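Local coordinates for protein response regulator aspartate phosphatase I (Bacillus subtilis subsp. subtilis, PDB 4I1A) that acts as a phosphatase that dephosphorylates the sporulation phosphotransferase Spo0F and activates expression, excision and transfer of the mobile element ICEBs1, at residues Asp346-His349 / Glu350-Asn353; Leu354-Ser357 / Asn358-Arg362; Thr159-Ser162 / Met163-Asn167; Asn167-Leu170 / Lys171-Glu175. All coordinates share one frame; numbering follows the deposited sequence.

Interaction 1: Asp346-His349 / Glu350-Asn353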
loop_
_atom_site.group_PDB
_atom_site.type_symbol
_atom_site.label_atom_id
_atom_site.label_comp_id
_atom_site.label_asym_id
_atom_site.label_seq_id
_atom_site.Cartn_x
_atom_site.Cartn_y
_atom_site.Cartn_z
ATOM N N ASP A 346 -6.129 -2.417 -20.103
ATOM C CA ASP A 346 -6.954 -3.638 -20.120
ATOM C C ASP A 346 -8.405 -3.305 -20.457
ATOM O O ASP A 346 -9.042 -3.949 -21.295
ATOM C CB ASP A 346 -6.898 -4.402 -18.788
ATOM C CG ASP A 346 -5.546 -5.054 -18.535
ATOM O OD1 ASP A 346 -4.703 -5.082 -19.464
ATOM O OD2 ASP A 346 -5.323 -5.530 -17.403
ATOM N N TYR A 347 -8.903 -2.274 -19.795
ATOM C CA TYR A 347 -10.262 -1.799 -19.974
ATOM C C TYR A 347 -10.583 -1.433 -21.429
ATOM O O TYR A 347 -11.633 -1.808 -21.949
ATOM C CB TYR A 347 -10.519 -0.613 -19.027
ATOM C CG TYR A 347 -11.843 0.070 -19.254
ATOM C CD1 TYR A 347 -11.976 1.081 -20.203
ATOM C CD2 TYR A 347 -12.969 -0.310 -18.539
ATOM C CE1 TYR A 347 -13.189 1.701 -20.421
ATOM C CE2 TYR A 347 -14.192 0.299 -18.763
ATOM C CZ TYR A 347 -14.296 1.307 -19.699
ATOM O OH TYR A 347 -15.518 1.933 -19.911
ATOM N N PHE A 348 -9.686 -0.703 -22.079
ATOM C CA PHE A 348 -9.885 -0.340 -23.479
ATOM C C PHE A 348 -9.744 -1.553 -24.405
ATOM O O PHE A 348 -10.400 -1.630 -25.452
ATOM C CB PHE A 348 -8.940 0.794 -23.902
ATOM C CG PHE A 348 -9.310 2.133 -23.323
ATOM C CD1 PHE A 348 -10.630 2.553 -23.312
ATOM C CD2 PHE A 348 -8.346 2.950 -22.744
ATOM C CE1 PHE A 348 -10.987 3.784 -22.752
ATOM C CE2 PHE A 348 -8.691 4.170 -22.188
ATOM C CZ PHE A 348 -10.014 4.586 -22.191
ATOM N N HIS A 349 -8.901 -2.502 -24.017
ATOM C CA HIS A 349 -8.817 -3.756 -24.750
ATOM C C HIS A 349 -10.160 -4.495 -24.704
ATOM O O HIS A 349 -10.651 -4.965 -25.728
ATOM C CB HIS A 349 -7.700 -4.632 -24.193
ATOM C CG HIS A 349 -7.686 -6.012 -24.758
ATOM N ND1 HIS A 349 -6.932 -6.362 -25.865
ATOM C CD2 HIS A 349 -8.334 -7.141 -24.381
ATOM C CE1 HIS A 349 -7.122 -7.639 -26.139
ATOM N NE2 HIS A 349 -7.970 -8.134 -25.251
ATOM N N GLU A 350 -10.771 -4.560 -23.523
ATOM C CA GLU A 350 -12.054 -5.242 -23.377
ATOM C C GLU A 350 -13.144 -4.568 -24.193
ATOM O O GLU A 350 -14.055 -5.232 -24.664
ATOM C CB GLU A 350 -12.464 -5.349 -21.902
ATOM C CG GLU A 350 -11.633 -6.348 -21.102
ATOM C CD GLU A 350 -11.714 -7.771 -21.658
ATOM O OE1 GLU A 350 -12.816 -8.194 -22.085
ATOM O OE2 GLU A 350 -10.674 -8.467 -21.657
ATOM N N GLN A 351 -13.029 -3.254 -24.375
ATOM C CA GLN A 351 -13.977 -2.491 -25.185
ATOM C C GLN A 351 -13.730 -2.615 -26.690
ATOM O O GLN A 351 -14.587 -2.253 -27.488
ATOM C CB GLN A 351 -13.930 -1.009 -24.813
ATOM C CG GLN A 351 -14.561 -0.661 -23.478
ATOM C CD GLN A 351 -14.861 0.824 -23.367
ATOM O OE1 GLN A 351 -14.216 1.650 -24.016
ATOM N NE2 GLN A 351 -15.856 1.168 -22.558
ATOM N N GLY A 352 -12.559 -3.107 -27.078
ATOM C CA GLY A 352 -12.201 -3.151 -28.482
ATOM C C GLY A 352 -11.615 -1.850 -29.018
ATOM O O GLY A 352 -11.550 -1.660 -30.237
ATOM N N ASN A 353 -11.211 -0.949 -28.121
ATOM C CA ASN A 353 -10.496 0.278 -28.503
ATOM C C ASN A 353 -8.984 0.028 -28.457
ATOM O O ASN A 353 -8.295 0.387 -27.478
ATOM C CB ASN A 353 -10.843 1.447 -27.571
ATOM C CG ASN A 353 -12.337 1.721 -27.493
ATOM O OD1 ASN A 353 -12.924 1.793 -26.406
ATOM N ND2 ASN A 353 -12.961 1.868 -28.643
#
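Asn353 N donates to Phe348 O over 2.9 Å, spanning five residues, while Gly352 N reaches His349 O at 3.0 Å. Together with the positive phi of 84° at Gly352, these two bonds identify a Schellman motif, which closes the C-terminal end of helix 334-351 in the predicted sixth tetratricopeptide repeat. The two acceptors are used differently: Asn353 N is only moderately tilted from the carbonyl plane of Phe348, whereas Gly352 N stands above that of His349, well out of it and away from the lone pairs. Glycine suits the turn, because at its backbone angles a CB would be jammed against the carbonyl oxygen of Gln351. Just before the turn, Glu350 N still makes a regular helical bond to Asp346 O of 2.9 Å.

In Tyr347, chi1 of 173° sets CG on the carbonyl-carbon side, on the flank where Gln351 lies. There Gln351 lies across the ring, with CG over one ring face and CD 3.5 Å from Tyr347 CE1; ring and amide planes are 44° apart. Phe348 instead runs alongside Gln351, whose amide meets the edge of the phenyl ring, and Asn353 CB comes within 4.2 Å of Phe348 CB. Helix 354-373 contributes Leu356 to the packing around this buried phenylalanine. On another side of the turn, Glu350 CG lies 3.5 Å from Asp346 O; beyond it the chain bends at chi2 and brings Glu350 OE2 into the plane of the His349 ring, 3.8 Å from His349 CD2.

Interaction 2: Leu354-Ser357 / Asn358-Arg362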
loop_
_atom_site.group_PDB
_atom_site.type_symbol
_atom_site.label_atom_id
_atom_site.label_comp_id
_atom_site.label_asym_id
_atom_site.label_seq_id
_atom_site.Cartn_x
_atom_site.Cartn_y
_atom_site.Cartn_z
ATOM N N LEU A 354 -8.479 -0.608 -29.507
ATOM C CA LEU A 354 -7.101 -1.114 -29.535
ATOM C C LEU A 354 -6.025 -0.023 -29.593
ATOM O O LEU A 354 -4.945 -0.160 -29.000
ATOM C CB LEU A 354 -6.933 -2.101 -30.690
ATOM C CG LEU A 354 -7.021 -3.588 -30.313
ATOM C CD1 LEU A 354 -8.042 -3.851 -29.201
ATOM C CD2 LEU A 354 -7.322 -4.441 -31.538
ATOM N N MET A 355 -6.326 1.060 -30.299
ATOM C CA MET A 355 -5.392 2.170 -30.426
ATOM C C MET A 355 -5.155 2.816 -29.061
ATOM O O MET A 355 -4.005 3.033 -28.646
ATOM C CB MET A 355 -5.918 3.182 -31.451
ATOM C CG MET A 355 -4.852 3.765 -32.344
ATOM S SD MET A 355 -5.582 4.751 -33.653
ATOM C CE MET A 355 -4.379 6.070 -33.791
ATOM N N LEU A 356 -6.244 3.087 -28.347
ATOM C CA LEU A 356 -6.156 3.657 -27.006
ATOM C C LEU A 356 -5.462 2.686 -26.072
ATOM O O LEU A 356 -4.608 3.067 -25.273
ATOM C CB LEU A 356 -7.555 3.948 -26.462
ATOM C CG LEU A 356 -8.117 5.362 -26.546
ATOM C CD1 LEU A 356 -9.570 5.374 -26.062
ATOM C CD2 LEU A 356 -7.270 6.327 -25.720
ATOM N N SER A 357 -5.860 1.425 -26.163
ATOM C CA SER A 357 -5.295 0.363 -25.343
ATOM C C SER A 357 -3.784 0.253 -25.543
ATOM O O SER A 357 -3.046 0.093 -24.578
ATOM C CB SER A 357 -5.974 -0.974 -25.697
ATOM O OG SER A 357 -5.529 -2.028 -24.863
ATOM N N ASN A 358 -3.327 0.336 -26.797
ATOM C CA ASN A 358 -1.892 0.327 -27.086
ATOM C C ASN A 358 -1.141 1.513 -26.488
ATOM O O ASN A 358 -0.032 1.350 -25.971
ATOM C CB ASN A 358 -1.637 0.260 -28.587
ATOM C CG ASN A 358 -1.637 -1.159 -29.111
ATOM O OD1 ASN A 358 -2.154 -2.087 -28.464
ATOM N ND2 ASN A 358 -1.064 -1.339 -30.292
ATOM N N GLU A 359 -1.756 2.696 -26.566
ATOM C CA GLU A 359 -1.178 3.919 -26.014
ATOM C C GLU A 359 -0.876 3.759 -24.544
ATOM O O GLU A 359 0.155 4.209 -24.062
ATOM C CB GLU A 359 -2.118 5.109 -26.226
ATOM C CG GLU A 359 -1.786 6.331 -25.369
ATOM C CD GLU A 359 -2.455 7.604 -25.871
ATOM O OE1 GLU A 359 -2.341 7.903 -27.080
ATOM O OE2 GLU A 359 -3.101 8.300 -25.058
ATOM N N TYR A 360 -1.757 3.069 -23.839
ATOM C CA TYR A 360 -1.594 2.899 -22.407
ATOM C C TYR A 360 -0.684 1.727 -22.018
ATOM O O TYR A 360 -0.032 1.772 -20.969
ATOM C CB TYR A 360 -2.970 2.858 -21.712
ATOM C CG TYR A 360 -3.521 4.258 -21.537
ATOM C CD1 TYR A 360 -3.081 5.067 -20.486
ATOM C CD2 TYR A 360 -4.436 4.790 -22.441
ATOM C CE1 TYR A 360 -3.542 6.348 -20.331
ATOM C CE2 TYR A 360 -4.922 6.083 -22.292
ATOM C CZ TYR A 360 -4.463 6.856 -21.236
ATOM O OH TYR A 360 -4.915 8.136 -21.070
ATOM N N TYR A 361 -0.609 0.696 -22.860
ATOM C CA TYR A 361 0.398 -0.354 -22.647
ATOM C C TYR A 361 1.779 0.260 -22.842
ATOM O O TYR A 361 2.695 -0.022 -22.060
ATOM C CB TYR A 361 0.200 -1.574 -23.572
ATOM C CG TYR A 361 -0.985 -2.450 -23.181
ATOM C CD1 TYR A 361 -1.113 -2.943 -21.881
ATOM C CD2 TYR A 361 -1.978 -2.779 -24.112
ATOM C CE1 TYR A 361 -2.203 -3.746 -21.512
ATOM C CE2 TYR A 361 -3.071 -3.571 -23.753
ATOM C CZ TYR A 361 -3.177 -4.046 -22.445
ATOM O OH TYR A 361 -4.248 -4.817 -22.063
ATOM N N ARG A 362 1.908 1.127 -23.852
ATOM C CA ARG A 362 3.171 1.823 -24.124
ATOM C C ARG A 362 3.573 2.668 -22.943
ATOM O O ARG A 362 4.741 2.724 -22.579
ATOM C CB ARG A 362 3.071 2.715 -25.364
ATOM C CG ARG A 362 2.922 1.931 -26.677
ATOM C CD ARG A 362 3.050 2.822 -27.908
ATOM N NE ARG A 362 4.042 2.267 -28.816
ATOM C CZ ARG A 362 5.020 2.959 -29.375
ATOM N NH1 ARG A 362 5.125 4.256 -29.147
ATOM N NH2 ARG A 362 5.886 2.353 -30.174
#
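The opening turns of helix 354-373, within the predicted sixth tetratricopeptide repeat, are built on consecutive i to i+4 backbone bonds, beginning with Asn358 N to Leu354 O at 2.8 Å and ending with Tyr361 N to Ser357 O at 3.0 Å. Two tyrosines meet the carbonyls of the preceding turn. Tyr361 holds CG beside its backbone N (chi1 -73°), and the ring comes obliquely past that turn, with CD2 3.1 Å from Ser357 O. Tyr361 CE2 is equally near Ser357 OG, again 3.1 Å. That hydroxyl, anti to the backbone N of Ser357 (chi1 -176°), is buried, and its polar need is met by a hydrogen bond with Ala345 O. Tyr360 meets Leu356 in another way: the carbonyl oxygen of Leu356 lies at the ring edge, near its plane, 3.3 Å from Tyr360 CD2. Farther out the two side chains run side by side in the same direction, and Leu356 CD2 comes to 4.2 Å from Tyr360 CE2, a light apolar touch. Leu356, Ser357, Tyr360 and Tyr361 all pack on helix 334-351, and Tyr360 also reaches Ile321 and Lys322 of helix 318-330.

Interaction 3: Thr159-Ser162 / Met163-Asn167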
loop_
_atom_site.group_PDB
_atom_site.type_symbol
_atom_site.label_atom_id
_atom_site.label_comp_id
_atom_site.label_asym_id
_atom_site.label_seq_id
_atom_site.Cartn_x
_atom_site.Cartn_y
_atom_site.Cartn_z
ATOM N N THR A 159 12.719 -6.799 -1.654
ATOM C CA THR A 159 11.674 -7.706 -1.190
ATOM C C THR A 159 12.207 -8.895 -0.413
ATOM O O THR A 159 11.643 -9.273 0.613
ATOM C CB THR A 159 10.833 -8.226 -2.385
ATOM O OG1 THR A 159 10.342 -7.116 -3.146
ATOM C CG2 THR A 159 9.666 -9.070 -1.917
ATOM N N TYR A 160 13.291 -9.488 -0.902
ATOM C CA TYR A 160 13.857 -10.665 -0.252
ATOM C C TYR A 160 14.374 -10.348 1.158
ATOM O O TYR A 160 14.068 -11.060 2.120
ATOM C CB TYR A 160 14.969 -11.282 -1.108
ATOM C CG TYR A 160 15.386 -12.650 -0.628
ATOM C CD1 TYR A 160 14.768 -13.793 -1.117
ATOM C CD2 TYR A 160 16.371 -12.797 0.341
ATOM C CE1 TYR A 160 15.131 -15.056 -0.665
ATOM C CE2 TYR A 160 16.742 -14.056 0.801
ATOM C CZ TYR A 160 16.118 -15.180 0.293
ATOM O OH TYR A 160 16.483 -16.428 0.738
ATOM N N PHE A 161 15.156 -9.279 1.272
ATOM C CA PHE A 161 15.730 -8.882 2.559
ATOM C C PHE A 161 14.671 -8.423 3.559
ATOM O O PHE A 161 14.726 -8.768 4.735
ATOM C CB PHE A 161 16.779 -7.782 2.364
ATOM C CG PHE A 161 18.140 -8.303 2.004
ATOM C CD1 PHE A 161 18.318 -9.084 0.878
ATOM C CD2 PHE A 161 19.243 -8.008 2.789
ATOM C CE1 PHE A 161 19.567 -9.563 0.546
ATOM C CE2 PHE A 161 20.499 -8.483 2.460
ATOM C CZ PHE A 161 20.661 -9.263 1.334
ATOM N N SER A 162 13.714 -7.639 3.081
ATOM C CA SER A 162 12.667 -7.108 3.936
ATOM C C SER A 162 11.874 -8.234 4.574
ATOM O O SER A 162 11.694 -8.270 5.789
ATOM C CB SER A 162 11.736 -6.199 3.135
ATOM O OG SER A 162 10.593 -5.863 3.892
ATOM N N MET A 163 11.421 -9.170 3.748
ATOM C CA MET A 163 10.595 -10.263 4.238
ATOM C C MET A 163 11.366 -11.185 5.176
ATOM O O MET A 163 10.785 -11.797 6.070
ATOM C CB MET A 163 9.992 -11.038 3.073
ATOM C CG MET A 163 8.863 -11.963 3.474
ATOM S SD MET A 163 7.648 -12.099 2.160
ATOM C CE MET A 163 8.684 -11.958 0.706
ATOM N N ASN A 164 12.677 -11.276 4.983
ATOM C CA ASN A 164 13.514 -12.061 5.884
ATOM C C ASN A 164 13.571 -11.407 7.262
ATOM O O ASN A 164 13.314 -12.051 8.281
ATOM C CB ASN A 164 14.921 -12.223 5.318
ATOM C CG ASN A 164 15.776 -13.197 6.131
ATOM O OD1 ASN A 164 16.298 -12.852 7.196
ATOM N ND2 ASN A 164 15.928 -14.419 5.624
ATOM N N TYR A 165 13.890 -10.119 7.290
ATOM C CA TYR A 165 14.014 -9.409 8.557
ATOM C C TYR A 165 12.668 -9.233 9.251
ATOM O O TYR A 165 12.604 -9.164 10.476
ATOM C CB TYR A 165 14.744 -8.073 8.377
ATOM C CG TYR A 165 16.248 -8.248 8.286
ATOM C CD1 TYR A 165 17.031 -8.338 9.433
ATOM C CD2 TYR A 165 16.885 -8.345 7.053
ATOM C CE1 TYR A 165 18.412 -8.506 9.353
ATOM C CE2 TYR A 165 18.261 -8.521 6.964
ATOM C CZ TYR A 165 19.017 -8.600 8.117
ATOM O OH TYR A 165 20.383 -8.766 8.026
ATOM N N ALA A 166 11.598 -9.180 8.465
ATOM C CA ALA A 166 10.252 -9.036 9.011
ATOM C C ALA A 166 9.847 -10.309 9.735
ATOM O O ALA A 166 9.394 -10.270 10.884
ATOM C CB ALA A 166 9.260 -8.720 7.905
ATOM N N ASN A 167 10.021 -11.442 9.063
ATOM C CA ASN A 167 9.700 -12.732 9.672
ATOM C C ASN A 167 10.446 -13.006 10.975
ATOM O O ASN A 167 9.860 -13.538 11.927
ATOM C CB ASN A 167 9.899 -13.879 8.673
ATOM C CG ASN A 167 8.749 -13.993 7.687
ATOM O OD1 ASN A 167 7.578 -13.924 8.072
ATOM N ND2 ASN A 167 9.076 -14.159 6.412
#
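Tyr165 stands beside Phe161, one turn earlier on helix 159-173, and can be followed outward from its backbone. Its amide N gives a nearly straight bond to Phe161 O, 3.0 Å long with an N-H...O angle of 169°. Tyr165 CB sits 3.7 Å from Phe161 O. With CG beside the backbone N (chi1 -79°) and the ring turned by chi2 (-84°), the edge faces that carbonyl: Phe161 O lies in the ring plane, 3.2 Å from Tyr165 CD2. Farther along, Tyr165 CE2 touches Phe161 CD2 at 4.3 Å, and at the tip the hydroxyl makes a weak hydrogen bond to Glu130 OE2. With an alanine here, the Phe161 ring would probably lose its apolar neighbour on the following turn and Glu130 its weak phenolic partner.

Thr159 and Met163 make a second pair, pointing the same way. Met163 bends at chi2 and chi3 to bring its terminal CE 4.0 Å from Thr159 CG2. Between the pairs, Ala166 N bonds Ser162 O at 2.8 Å, and Ala166 CB also rests against that oxygen, 3.3 Å away. The buried Ser162 hydroxyl is satisfied from two neighbouring helices, by Ser150 O of helix 139-155 and Asn193 ND2 of helix 180-196. Phe161 meets Tyr153 of helix 139-155 edge-to-face, while Met163 and Ala166 pack on helix 180-196. A helix with one side on its predecessor and another on its successor is characteristic of the stacked helical hairpins of a tetratricopeptide repeat array, and this one lies in the predicted second repeat.

Interaction 4: Asn167-Leu170 / Lys171-Glu175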
loop_
_atom_site.group_PDB
_atom_site.type_symbol
_atom_site.label_atom_id
_atom_site.label_comp_id
_atom_site.label_asym_id
_atom_site.label_seq_id
_atom_site.Cartn_x
_atom_site.Cartn_y
_atom_site.Cartn_z
ATOM N N ASN A 167 10.021 -11.442 9.063
ATOM C CA ASN A 167 9.700 -12.732 9.672
ATOM C C ASN A 167 10.446 -13.006 10.975
ATOM O O ASN A 167 9.860 -13.538 11.927
ATOM C CB ASN A 167 9.899 -13.879 8.673
ATOM C CG ASN A 167 8.749 -13.993 7.687
ATOM O OD1 ASN A 167 7.578 -13.924 8.072
ATOM N ND2 ASN A 167 9.076 -14.159 6.412
ATOM N N ARG A 168 11.729 -12.645 11.020
ATOM C CA ARG A 168 12.538 -12.861 12.224
ATOM C C ARG A 168 11.978 -12.062 13.392
ATOM O O ARG A 168 11.918 -12.555 14.513
ATOM C CB ARG A 168 14.007 -12.487 11.994
ATOM C CG ARG A 168 14.783 -13.433 11.087
ATOM C CD ARG A 168 16.277 -13.162 11.192
ATOM N NE ARG A 168 16.733 -13.184 12.584
ATOM C CZ ARG A 168 17.295 -14.233 13.185
ATOM N NH1 ARG A 168 17.489 -15.364 12.517
ATOM N NH2 ARG A 168 17.671 -14.151 14.457
ATOM N N ALA A 169 11.572 -10.823 13.122
ATOM C CA ALA A 169 10.912 -9.992 14.128
ATOM C C ALA A 169 9.545 -10.558 14.490
ATOM O O ALA A 169 9.179 -10.614 15.663
ATOM C CB ALA A 169 10.769 -8.563 13.633
ATOM N N LEU A 170 8.795 -10.965 13.469
ATOM C CA LEU A 170 7.473 -11.552 13.653
ATOM C C LEU A 170 7.488 -12.800 14.536
ATOM O O LEU A 170 6.745 -12.870 15.513
ATOM C CB LEU A 170 6.835 -11.877 12.297
ATOM C CG LEU A 170 5.498 -12.634 12.341
ATOM C CD1 LEU A 170 4.486 -11.931 13.256
ATOM C CD2 LEU A 170 4.920 -12.809 10.930
ATOM N N LYS A 171 8.338 -13.775 14.206
ATOM C CA LYS A 171 8.395 -15.036 14.959
ATOM C C LYS A 171 8.686 -14.839 16.451
ATOM O O LYS A 171 8.434 -15.727 17.268
ATOM C CB LYS A 171 9.426 -15.992 14.354
ATOM C CG LYS A 171 8.834 -17.131 13.536
ATOM C CD LYS A 171 9.914 -18.152 13.190
ATOM C CE LYS A 171 10.647 -18.628 14.442
ATOM N NZ LYS A 171 11.766 -19.569 14.149
ATOM N N ILE A 172 9.217 -13.670 16.798
ATOM C CA ILE A 172 9.485 -13.327 18.186
ATOM C C ILE A 172 8.317 -12.545 18.790
ATOM O O ILE A 172 7.846 -12.872 19.879
ATOM C CB ILE A 172 10.801 -12.516 18.324
ATOM C CG1 ILE A 172 11.997 -13.348 17.851
ATOM C CG2 ILE A 172 11.017 -12.054 19.763
ATOM C CD1 ILE A 172 13.314 -12.580 17.828
ATOM N N PHE A 173 7.847 -11.520 18.079
ATOM C CA PHE A 173 6.755 -10.667 18.565
ATOM C C PHE A 173 5.463 -11.431 18.891
ATOM O O PHE A 173 4.752 -11.073 19.837
ATOM C CB PHE A 173 6.449 -9.545 17.564
ATOM C CG PHE A 173 7.285 -8.302 17.751
ATOM C CD1 PHE A 173 7.446 -7.735 19.007
ATOM C CD2 PHE A 173 7.908 -7.691 16.659
ATOM C CE1 PHE A 173 8.216 -6.583 19.178
ATOM C CE2 PHE A 173 8.681 -6.535 16.819
ATOM C CZ PHE A 173 8.833 -5.980 18.075
ATOM N N ARG A 174 5.169 -12.472 18.109
ATOM C CA ARG A 174 3.965 -13.288 18.298
ATOM C C ARG A 174 3.781 -13.774 19.734
ATOM O O ARG A 174 2.672 -13.732 20.271
ATOM C CB ARG A 174 3.978 -14.506 17.367
ATOM C CG ARG A 174 3.970 -14.180 15.899
ATOM C CD ARG A 174 3.155 -15.184 15.102
ATOM N NE ARG A 174 3.566 -16.560 15.356
ATOM C CZ ARG A 174 4.386 -17.255 14.575
ATOM N NH1 ARG A 174 4.890 -16.705 13.476
ATOM N NH2 ARG A 174 4.701 -18.505 14.891
ATOM N N GLU A 175 4.871 -14.239 20.340
ATOM C CA GLU A 175 4.845 -14.792 21.692
ATOM C C GLU A 175 4.404 -13.770 22.734
ATOM O O GLU A 175 3.329 -13.894 23.319
ATOM C CB GLU A 175 6.223 -15.341 22.062
ATOM C CG GLU A 175 6.763 -16.365 21.077
ATOM C CD GLU A 175 5.860 -17.578 20.931
ATOM O OE1 GLU A 175 5.929 -18.482 21.798
ATOM O OE2 GLU A 175 5.085 -17.627 19.948
#
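Leu170, near the C-terminal end of helix 159-173 in the predicted second tetratricopeptide repeat, and Arg174, four residues on, cross obliquely. Leu170 holds CG anti to its backbone N (chi1 174°), on the side of its carbonyl carbon, which presents CD1 to the arginine chain at 3.5 Å from Arg174 CG. Arg174 bends at chi2 and chi3, curling back until Leu170 CG lies at the edge of the guanidinium, near its plane. If an alanine stood in place of Leu170, the aliphatic part of Arg174 would probably lose its packing partner and the chain be freer to swing.

Phe173 is arranged differently. Its ring comes obliquely past the carbonyl of Ala169: Phe173 CD2 is 3.3 Å from Ala169 O and 4.3 Å from Ala169 CB, the latter a light apolar contact. Ala169 O accepts two bonds: Phe173 N arrives nearly end-on at 2.9 Å, while Ile172 N, at 3.3 Å, stands above the carbonyl plane. Helix 180-196 meets the phenyl group through Gln182, Thr183 and Cys186, and helix 139-155 through Ala143. Ile172 CG1 lies 3.4 Å from Arg168 O. At the start of this ladder Lys171 N bonds Asn167 O at 2.8 Å, nearly straight at 172°.

How the interactions relate
The four contacts form two pairs, each local to its own part of the helical array. Interactions 1 and 2 have centres 9 Å apart and join directly across the bend between helices 334-351 and 354-373: Asp346 OD1 is 2.7 Å from Tyr361 OH, a probable hydrogen bond, and His349 CB packs on Ser357 OG at 3.5 Å. Interactions 3 and 4 are successive portions of helix 159-173, sharing Asn167, with centres 12 Å apart. Between the pairs there is no touch; the nearest approach, between interactions 1 and 3, is about 21 Å between nearest atoms. Interaction 4 lies across the chain's centre from interactions 1 and 2, its centre 45 Å from each of theirs.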